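Kiaa0380 (Homo sapiens, PDB 1HTJ) probably links heterotrimeric G protein signalling to Rho GTPases, pairing an RGS-like domain with the activity of a guanine nucleotide exchange factor. Local coordinates at residues A[41-46]-A[157-162]; A[60-65]-A[119-124]. The protein carries 3 engineered substitutions. All coordinates share one frame; numbering follows the deposited sequence.

Contacts 1 and 2 belong to a single all-helical RGS-like domain and lie on opposite sides of the chain's centre, their own centres about 24 Å apart. Contact 1 (41-46 with 157-162) is peripheral, about 16 Å from that centre, and joins a helix to a loop; contact 2 (60-65 with 119-124) lies deeper, at about 10 Å, and joins two helices. Both segments of contact 2 fall in the chain between the two of contact 1. Helix 41-54 and helix 58-69 are consecutive, and their segments touch through Leu-44 and Leu-64, neither of which takes part in its own contact, with the CD2 atoms 4.1 Å apart. Neither contact contains a ligand.

Contact 1 of 2, residues A[41-46]-A[157-162]; sequences PAHLGV and LDLDGD
The contact of Leu-159 with Ala-42 and His-43 is a small van der Waals contact, by which the loop between helix 118-144 and helix 163-182 is laid against the start of helix 41-54. Only 97 Å² is buried between the segments, about half of it on Leu-159, and no hydrogen bond crosses. The leucine reaches in with one branch: its CD1 methyl lies 3.4 Å from His-43 CE1 and 4.1 Å from ND1 of the same ring, approaching the imidazole obliquely. The same methyl stands 4.3 Å from Ala-42 CB. Leu-159 directs its CB toward the helix, and its extended outer torsion (chi2 180°) carries CD1 on to the ring.

Ala-42 suits its place because a short methyl lets the loop come near the helix; its CA is 8.7 Å from that of Leu-159, the closest such pair. Val-169 of helix 163-182 touches both residues and extends the apolar patch. In His-43, CG lies anti to the carbonyl carbon (chi1 -67°), which swings CE1 toward the loop. A histidine suits this place because its flat ring offers CE1 to the leucine methyl and also meets Phe-31, with planes at about 45°, while NE2 keeps a weak hydrogen bond with Ser-27 OG.

Beyond Leu-159 the chain turns into helix 163-182. Gly-161 has positive phi, readily adopted without a side chain. Asp-162 is the N-cap, its OD2 accepting from Leu-164 N, and Asp-160 forms a salt bridge with Arg-165. The loop therefore presents an aliphatic group to the buried histidine, while the side chains of Asp-160 and Asp-162 bind to the start of the following helix; across the contact itself, methyl packing on a ring and on another methyl does the work.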
ATOM      1  N   PRO A  41       6.107  -7.223  -6.116  1.00 49.83           N
ATOM      2  CA  PRO A  41       6.595  -5.853  -5.926  1.00 48.61           C
ATOM      3  C   PRO A  41       6.551  -4.935  -7.147  1.00 47.36           C
ATOM      4  O   PRO A  41       6.136  -3.783  -7.042  1.00 46.65           O
ATOM      5  CB  PRO A  41       8.022  -6.062  -5.417  1.00 48.99           C
ATOM      6  CG  PRO A  41       7.943  -7.394  -4.734  1.00 49.33           C
ATOM      7  CD  PRO A  41       7.138  -8.194  -5.717  1.00 49.30           C
ATOM      8  N   ALA A  42       6.991  -5.439  -8.292  1.00 46.07           N
ATOM      9  CA  ALA A  42       7.002  -4.641  -9.516  1.00 45.03           C
ATOM     10  C   ALA A  42       5.588  -4.237  -9.930  1.00 43.93           C
ATOM     11  O   ALA A  42       5.328  -3.068 -10.243  1.00 43.63           O
ATOM     12  CB  ALA A  42       7.676  -5.422 -10.644  1.00 45.33           C
ATOM     13  N   HIS A  43       4.691  -5.217  -9.930  1.00 42.35           N
ATOM     14  CA  HIS A  43       3.303  -5.020 -10.300  1.00 40.91           C
ATOM     15  C   HIS A  43       2.621  -4.075  -9.325  1.00 40.19           C
ATOM     16  O   HIS A  43       1.895  -3.155  -9.727  1.00 39.64           O
ATOM     17  CB  HIS A  43       2.588  -6.367 -10.318  1.00 41.23           C
ATOM     18  CG  HIS A  43       3.070  -7.280 -11.400  1.00 41.25           C
ATOM     19  ND1 HIS A  43       4.339  -7.820 -11.405  1.00 41.48           N
ATOM     20  CD2 HIS A  43       2.485  -7.680 -12.555  1.00 41.41           C
ATOM     21  CE1 HIS A  43       4.517  -8.508 -12.519  1.00 41.44           C
ATOM     22  NE2 HIS A  43       3.408  -8.439 -13.235  1.00 41.27           N
ATOM     23  N   LEU A  44       2.871  -4.306  -8.039  1.00 38.83           N
ATOM     24  CA  LEU A  44       2.303  -3.483  -6.991  1.00 37.46           C
ATOM     25  C   LEU A  44       2.765  -2.052  -7.217  1.00 36.41           C
ATOM     26  O   LEU A  44       1.993  -1.112  -7.078  1.00 37.08           O
ATOM     27  CB  LEU A  44       2.774  -3.974  -5.620  1.00 37.63           C
ATOM     28  CG  LEU A  44       2.165  -3.241  -4.420  1.00 37.14           C
ATOM     29  CD1 LEU A  44       0.681  -3.530  -4.350  1.00 36.12           C
ATOM     30  CD2 LEU A  44       2.852  -3.697  -3.128  1.00 37.50           C
ATOM     31  N   GLY A  45       4.033  -1.901  -7.567  1.00 35.30           N
ATOM     32  CA  GLY A  45       4.595  -0.593  -7.829  1.00 34.19           C
ATOM     33  C   GLY A  45       3.862   0.090  -8.968  1.00 33.72           C
ATOM     34  O   GLY A  45       3.472   1.245  -8.852  1.00 34.14           O
ATOM     35  N   VAL A  46       3.670  -0.620 -10.073  1.00 32.97           N
ATOM     36  CA  VAL A  46       2.959  -0.059 -11.213  1.00 32.26           C
ATOM     37  C   VAL A  46       1.571   0.399 -10.733  1.00 32.05           C
ATOM     38  O   VAL A  46       1.165   1.536 -10.964  1.00 32.59           O
ATOM     39  CB  VAL A  46       2.794  -1.118 -12.340  1.00 31.92           C
ATOM     40  CG1 VAL A  46       1.826  -0.614 -13.400  1.00 30.71           C
ATOM     41  CG2 VAL A  46       4.145  -1.425 -12.964  1.00 31.43           C
ATOM     42  N   LEU A 157       8.003  -5.766 -18.766  1.00 55.12           N
ATOM     43  CA  LEU A 157       8.452  -6.607 -19.864  1.00 57.00           C
ATOM     44  C   LEU A 157       9.807  -7.193 -19.505  1.00 58.27           C
ATOM     45  O   LEU A 157      10.130  -8.310 -19.894  1.00 58.54           O
ATOM     46  CB  LEU A 157       8.575  -5.788 -21.147  1.00 57.16           C
ATOM     47  CG  LEU A 157       7.299  -5.096 -21.639  1.00 57.60           C
ATOM     48  CD1 LEU A 157       7.631  -4.222 -22.837  1.00 57.56           C
ATOM     49  CD2 LEU A 157       6.233  -6.136 -22.002  1.00 57.65           C
ATOM     50  N   ASP A 158      10.589  -6.428 -18.751  1.00 59.53           N
ATOM     51  CA  ASP A 158      11.914  -6.845 -18.325  1.00 60.80           C
ATOM     52  C   ASP A 158      11.955  -8.022 -17.353  1.00 61.52           C
ATOM     53  O   ASP A 158      12.987  -8.674 -17.209  1.00 61.94           O
ATOM     54  CB  ASP A 158      12.650  -5.656 -17.713  1.00 61.22           C
ATOM     55  CG  ASP A 158      13.374  -4.837 -18.752  1.00 62.04           C
ATOM     56  OD1 ASP A 158      12.779  -4.581 -19.820  1.00 62.49           O
ATOM     57  OD2 ASP A 158      14.536  -4.450 -18.502  1.00 62.48           O
ATOM     58  N   LEU A 159      10.846  -8.301 -16.684  1.00 62.21           N
ATOM     59  CA  LEU A 159      10.822  -9.409 -15.739  1.00 62.79           C
ATOM     60  C   LEU A 159      11.094 -10.740 -16.427  1.00 63.58           C
ATOM     61  O   LEU A 159      10.495 -11.054 -17.457  1.00 63.81           O
ATOM     62  CB  LEU A 159       9.472  -9.473 -15.027  1.00 62.31           C
ATOM     63  CG  LEU A 159       9.114  -8.302 -14.117  1.00 61.71           C
ATOM     64  CD1 LEU A 159       7.759  -8.564 -13.520  1.00 61.41           C
ATOM     65  CD2 LEU A 159      10.154  -8.134 -13.024  1.00 61.49           C
ATOM     66  N   ASP A 160      11.999 -11.523 -15.850  1.00 64.54           N
ATOM     67  CA  ASP A 160      12.350 -12.828 -16.400  1.00 65.27           C
ATOM     68  C   ASP A 160      12.419 -13.900 -15.309  1.00 65.43           C
ATOM     69  O   ASP A 160      13.418 -14.607 -15.199  1.00 66.03           O
ATOM     70  CB  ASP A 160      13.699 -12.752 -17.122  1.00 65.59           C
ATOM     71  CG  ASP A 160      14.812 -12.232 -16.224  1.00 66.44           C
ATOM     72  OD1 ASP A 160      14.891 -12.670 -15.050  1.00 66.39           O
ATOM     73  OD2 ASP A 160      15.613 -11.391 -16.694  1.00 66.77           O
ATOM     74  N   GLY A 161      11.367 -14.010 -14.501  1.00 65.28           N
ATOM     75  CA  GLY A 161      11.335 -15.007 -13.440  1.00 65.07           C
ATOM     76  C   GLY A 161      12.425 -14.895 -12.381  1.00 65.12           C
ATOM     77  O   GLY A 161      12.252 -15.367 -11.256  1.00 65.22           O
ATOM     78  N   ASP A 162      13.545 -14.277 -12.744  1.00 64.83           N
ATOM     79  CA  ASP A 162      14.687 -14.086 -11.853  1.00 64.60           C
ATOM     80  C   ASP A 162      14.403 -13.016 -10.782  1.00 63.96           C
ATOM     81  O   ASP A 162      14.208 -11.844 -11.104  1.00 63.92           O
ATOM     82  CB  ASP A 162      15.898 -13.675 -12.701  1.00 65.47           C
ATOM     83  CG  ASP A 162      17.157 -13.472 -11.888  1.00 66.21           C
ATOM     84  OD1 ASP A 162      18.161 -13.021 -12.480  1.00 66.47           O
ATOM     85  OD2 ASP A 162      17.152 -13.762 -10.669  1.00 67.11           O
TER

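Contact 2 of 2, residues A[60-65]-A[119-124]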
ATOM      1  N   LEU A  60      -5.388   1.415   0.206  1.00 34.24           N
ATOM      2  CA  LEU A  60      -4.337   0.466  -0.120  1.00 34.42           C
ATOM      3  C   LEU A  60      -3.100   0.631   0.734  1.00 34.59           C
ATOM      4  O   LEU A  60      -2.496  -0.368   1.141  1.00 34.50           O
ATOM      5  CB  LEU A  60      -3.950   0.567  -1.595  1.00 34.98           C
ATOM      6  CG  LEU A  60      -2.821  -0.363  -2.034  1.00 34.92           C
ATOM      7  CD1 LEU A  60      -3.178  -1.806  -1.675  1.00 35.25           C
ATOM      8  CD2 LEU A  60      -2.592  -0.221  -3.540  1.00 35.50           C
ATOM      9  N   LEU A  61      -2.694   1.874   0.991  1.00 33.98           N
ATOM     10  CA  LEU A  61      -1.511   2.080   1.810  1.00 34.28           C
ATOM     11  C   LEU A  61      -1.802   1.581   3.213  1.00 34.84           C
ATOM     12  O   LEU A  61      -0.933   1.005   3.876  1.00 35.27           O
ATOM     13  CB  LEU A  61      -1.088   3.560   1.838  1.00 33.53           C
ATOM     14  CG  LEU A  61      -0.390   4.086   0.571  1.00 33.11           C
ATOM     15  CD1 LEU A  61       0.049   5.538   0.784  1.00 31.96           C
ATOM     16  CD2 LEU A  61       0.831   3.197   0.246  1.00 31.71           C
ATOM     17  N   PHE A  62      -3.029   1.801   3.663  1.00 35.07           N
ATOM     18  CA  PHE A  62      -3.428   1.338   4.979  1.00 35.70           C
ATOM     19  C   PHE A  62      -3.324  -0.192   4.999  1.00 36.45           C
ATOM     20  O   PHE A  62      -2.685  -0.790   5.880  1.00 35.95           O
ATOM     21  CB  PHE A  62      -4.867   1.748   5.274  1.00 35.39           C
ATOM     22  CG  PHE A  62      -5.446   1.046   6.457  1.00 36.50           C
ATOM     23  CD1 PHE A  62      -4.877   1.213   7.726  1.00 36.13           C
ATOM     24  CD2 PHE A  62      -6.510   0.155   6.305  1.00 36.38           C
ATOM     25  CE1 PHE A  62      -5.355   0.502   8.819  1.00 36.10           C
ATOM     26  CE2 PHE A  62      -6.999  -0.563   7.400  1.00 36.70           C
ATOM     27  CZ  PHE A  62      -6.419  -0.389   8.660  1.00 36.40           C
ATOM     28  N   TYR A  63      -3.951  -0.814   4.006  1.00 36.55           N
ATOM     29  CA  TYR A  63      -3.954  -2.264   3.884  1.00 37.57           C
ATOM     30  C   TYR A  63      -2.528  -2.840   3.907  1.00 37.54           C
ATOM     31  O   TYR A  63      -2.251  -3.829   4.601  1.00 37.15           O
ATOM     32  CB  TYR A  63      -4.651  -2.665   2.575  1.00 38.49           C
ATOM     33  CG  TYR A  63      -4.720  -4.149   2.365  1.00 39.35           C
ATOM     34  CD1 TYR A  63      -5.891  -4.851   2.627  1.00 39.64           C
ATOM     35  CD2 TYR A  63      -3.608  -4.858   1.926  1.00 39.70           C
ATOM     36  CE1 TYR A  63      -5.952  -6.232   2.454  1.00 40.62           C
ATOM     37  CE2 TYR A  63      -3.656  -6.241   1.752  1.00 40.58           C
ATOM     38  CZ  TYR A  63      -4.831  -6.918   2.014  1.00 40.69           C
ATOM     39  OH  TYR A  63      -4.894  -8.275   1.815  1.00 42.27           O
ATOM     40  N   LEU A  64      -1.636  -2.217   3.142  1.00 36.86           N
ATOM     41  CA  LEU A  64      -0.259  -2.666   3.060  1.00 37.14           C
ATOM     42  C   LEU A  64       0.477  -2.512   4.395  1.00 37.82           C
ATOM     43  O   LEU A  64       1.367  -3.312   4.729  1.00 37.17           O
ATOM     44  CB  LEU A  64       0.476  -1.893   1.957  1.00 36.47           C
ATOM     45  CG  LEU A  64       0.047  -2.198   0.510  1.00 36.77           C
ATOM     46  CD1 LEU A  64       0.778  -1.288  -0.460  1.00 35.89           C
ATOM     47  CD2 LEU A  64       0.355  -3.650   0.184  1.00 36.16           C
ATOM     48  N   CYS A  65       0.124  -1.475   5.148  1.00 38.05           N
ATOM     49  CA  CYS A  65       0.770  -1.253   6.432  1.00 38.73           C
ATOM     50  C   CYS A  65       0.240  -2.256   7.452  1.00 39.48           C
ATOM     51  O   CYS A  65       1.008  -2.807   8.231  1.00 38.87           O
ATOM     52  CB  CYS A  65       0.556   0.190   6.897  1.00 38.14           C
ATOM     53  SG  CYS A  65       1.637   1.408   6.062  1.00 35.89           S
ATOM     54  N   GLY A 119      -5.737  -8.786  15.045  1.00 56.09           N
ATOM     55  CA  GLY A 119      -7.093  -9.211  14.774  1.00 55.22           C
ATOM     56  C   GLY A 119      -7.968  -8.100  14.243  1.00 54.79           C
ATOM     57  O   GLY A 119      -8.564  -8.221  13.170  1.00 54.68           O
ATOM     58  N   VAL A 120      -8.053  -7.012  15.003  1.00 54.27           N
ATOM     59  CA  VAL A 120      -8.859  -5.875  14.607  1.00 53.70           C
ATOM     60  C   VAL A 120      -8.321  -5.247  13.315  1.00 53.44           C
ATOM     61  O   VAL A 120      -9.100  -4.842  12.455  1.00 53.60           O
ATOM     62  CB  VAL A 120      -8.913  -4.817  15.734  1.00 53.65           C
ATOM     63  CG1 VAL A 120      -9.658  -5.371  16.925  1.00 53.89           C
ATOM     64  CG2 VAL A 120      -7.518  -4.425  16.153  1.00 53.78           C
ATOM     65  N   LEU A 121      -7.001  -5.172  13.166  1.00 52.80           N
ATOM     66  CA  LEU A 121      -6.446  -4.596  11.948  1.00 52.84           C
ATOM     67  C   LEU A 121      -6.870  -5.434  10.753  1.00 53.18           C
ATOM     68  O   LEU A 121      -7.147  -4.897   9.678  1.00 52.92           O
ATOM     69  CB  LEU A 121      -4.920  -4.476  12.033  1.00 52.10           C
ATOM     70  CG  LEU A 121      -4.497  -3.240  12.846  1.00 51.79           C
ATOM     71  CD1 LEU A 121      -2.997  -3.094  12.887  1.00 51.50           C
ATOM     72  CD2 LEU A 121      -5.123  -2.007  12.233  1.00 51.54           C
ATOM     73  N   CYS A 122      -6.943  -6.750  10.952  1.00 53.43           N
ATOM     74  CA  CYS A 122      -7.374  -7.665   9.901  1.00 53.59           C
ATOM     75  C   CYS A 122      -8.832  -7.316   9.597  1.00 53.14           C
ATOM     76  O   CYS A 122      -9.261  -7.296   8.442  1.00 52.89           O
ATOM     77  CB  CYS A 122      -7.266  -9.107  10.393  1.00 54.70           C
ATOM     78  SG  CYS A 122      -7.134 -10.343   9.086  1.00 56.89           S
ATOM     79  N   GLU A 123      -9.595  -7.030  10.646  1.00 52.42           N
ATOM     80  CA  GLU A 123     -10.989  -6.653  10.463  1.00 52.10           C
ATOM     81  C   GLU A 123     -11.042  -5.336   9.688  1.00 51.56           C
ATOM     82  O   GLU A 123     -11.924  -5.135   8.859  1.00 50.70           O
ATOM     83  CB  GLU A 123     -11.686  -6.466  11.818  1.00 52.41           C
ATOM     84  CG  GLU A 123     -12.133  -7.753  12.506  1.00 52.82           C
ATOM     85  CD  GLU A 123     -12.752  -7.496  13.877  1.00 53.19           C
ATOM     86  OE1 GLU A 123     -13.741  -6.729  13.952  1.00 52.68           O
ATOM     87  OE2 GLU A 123     -12.246  -8.061  14.879  1.00 53.68           O
ATOM     88  N   ALA A 124     -10.093  -4.442   9.975  1.00 50.97           N
ATOM     89  CA  ALA A 124     -10.035  -3.141   9.316  1.00 50.66           C
ATOM     90  C   ALA A 124      -9.692  -3.322   7.846  1.00 50.30           C
ATOM     91  O   ALA A 124     -10.288  -2.693   6.982  1.00 50.10           O
ATOM     92  CB  ALA A 124      -9.005  -2.237  10.001  1.00 50.13           C
TER
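Phe-62, Ala-124 and Leu-121 make the whole of this contact between helix 58-69 and helix 118-144, and Phe-62 supplies 64 of its 119 Å². The phenyl points its outer edge at the second helix: CZ is 3.4 Å from Ala-124 CB, and CE2 of the same ring is 3.7 Å from that methyl. With CG anti to the backbone N (chi1 167°), the ring extends from helix 58-69 to helix 118-144. Alanine fits opposite it, since its single methyl, directed toward helix 58-69, leaves room for a ring edge close to the backbone. One turn earlier, Leu-121 adds its CD2 branch near the ring plane, 4.1 Å from Phe-62 CZ; its branched chain, longer than alanine's, lets a methyl reach the ring edge.

Phe-88 and Ile-84 of helix 76-89 also touch the phenyl, while Ala-124 packs on Ile-107 of helix 101-112, so four helices meet here. A serine in place of Phe-62 would probably open a gap beside the Ala-124 methyl and leave Leu-121 CD2 without its aromatic neighbour. No hydrogen bond crosses between the two segments, although Gln-125 NE2 bonds to Tyr-63 O close by; the fit of buried hydrocarbon, ring edge against methyl, is what joins these segments.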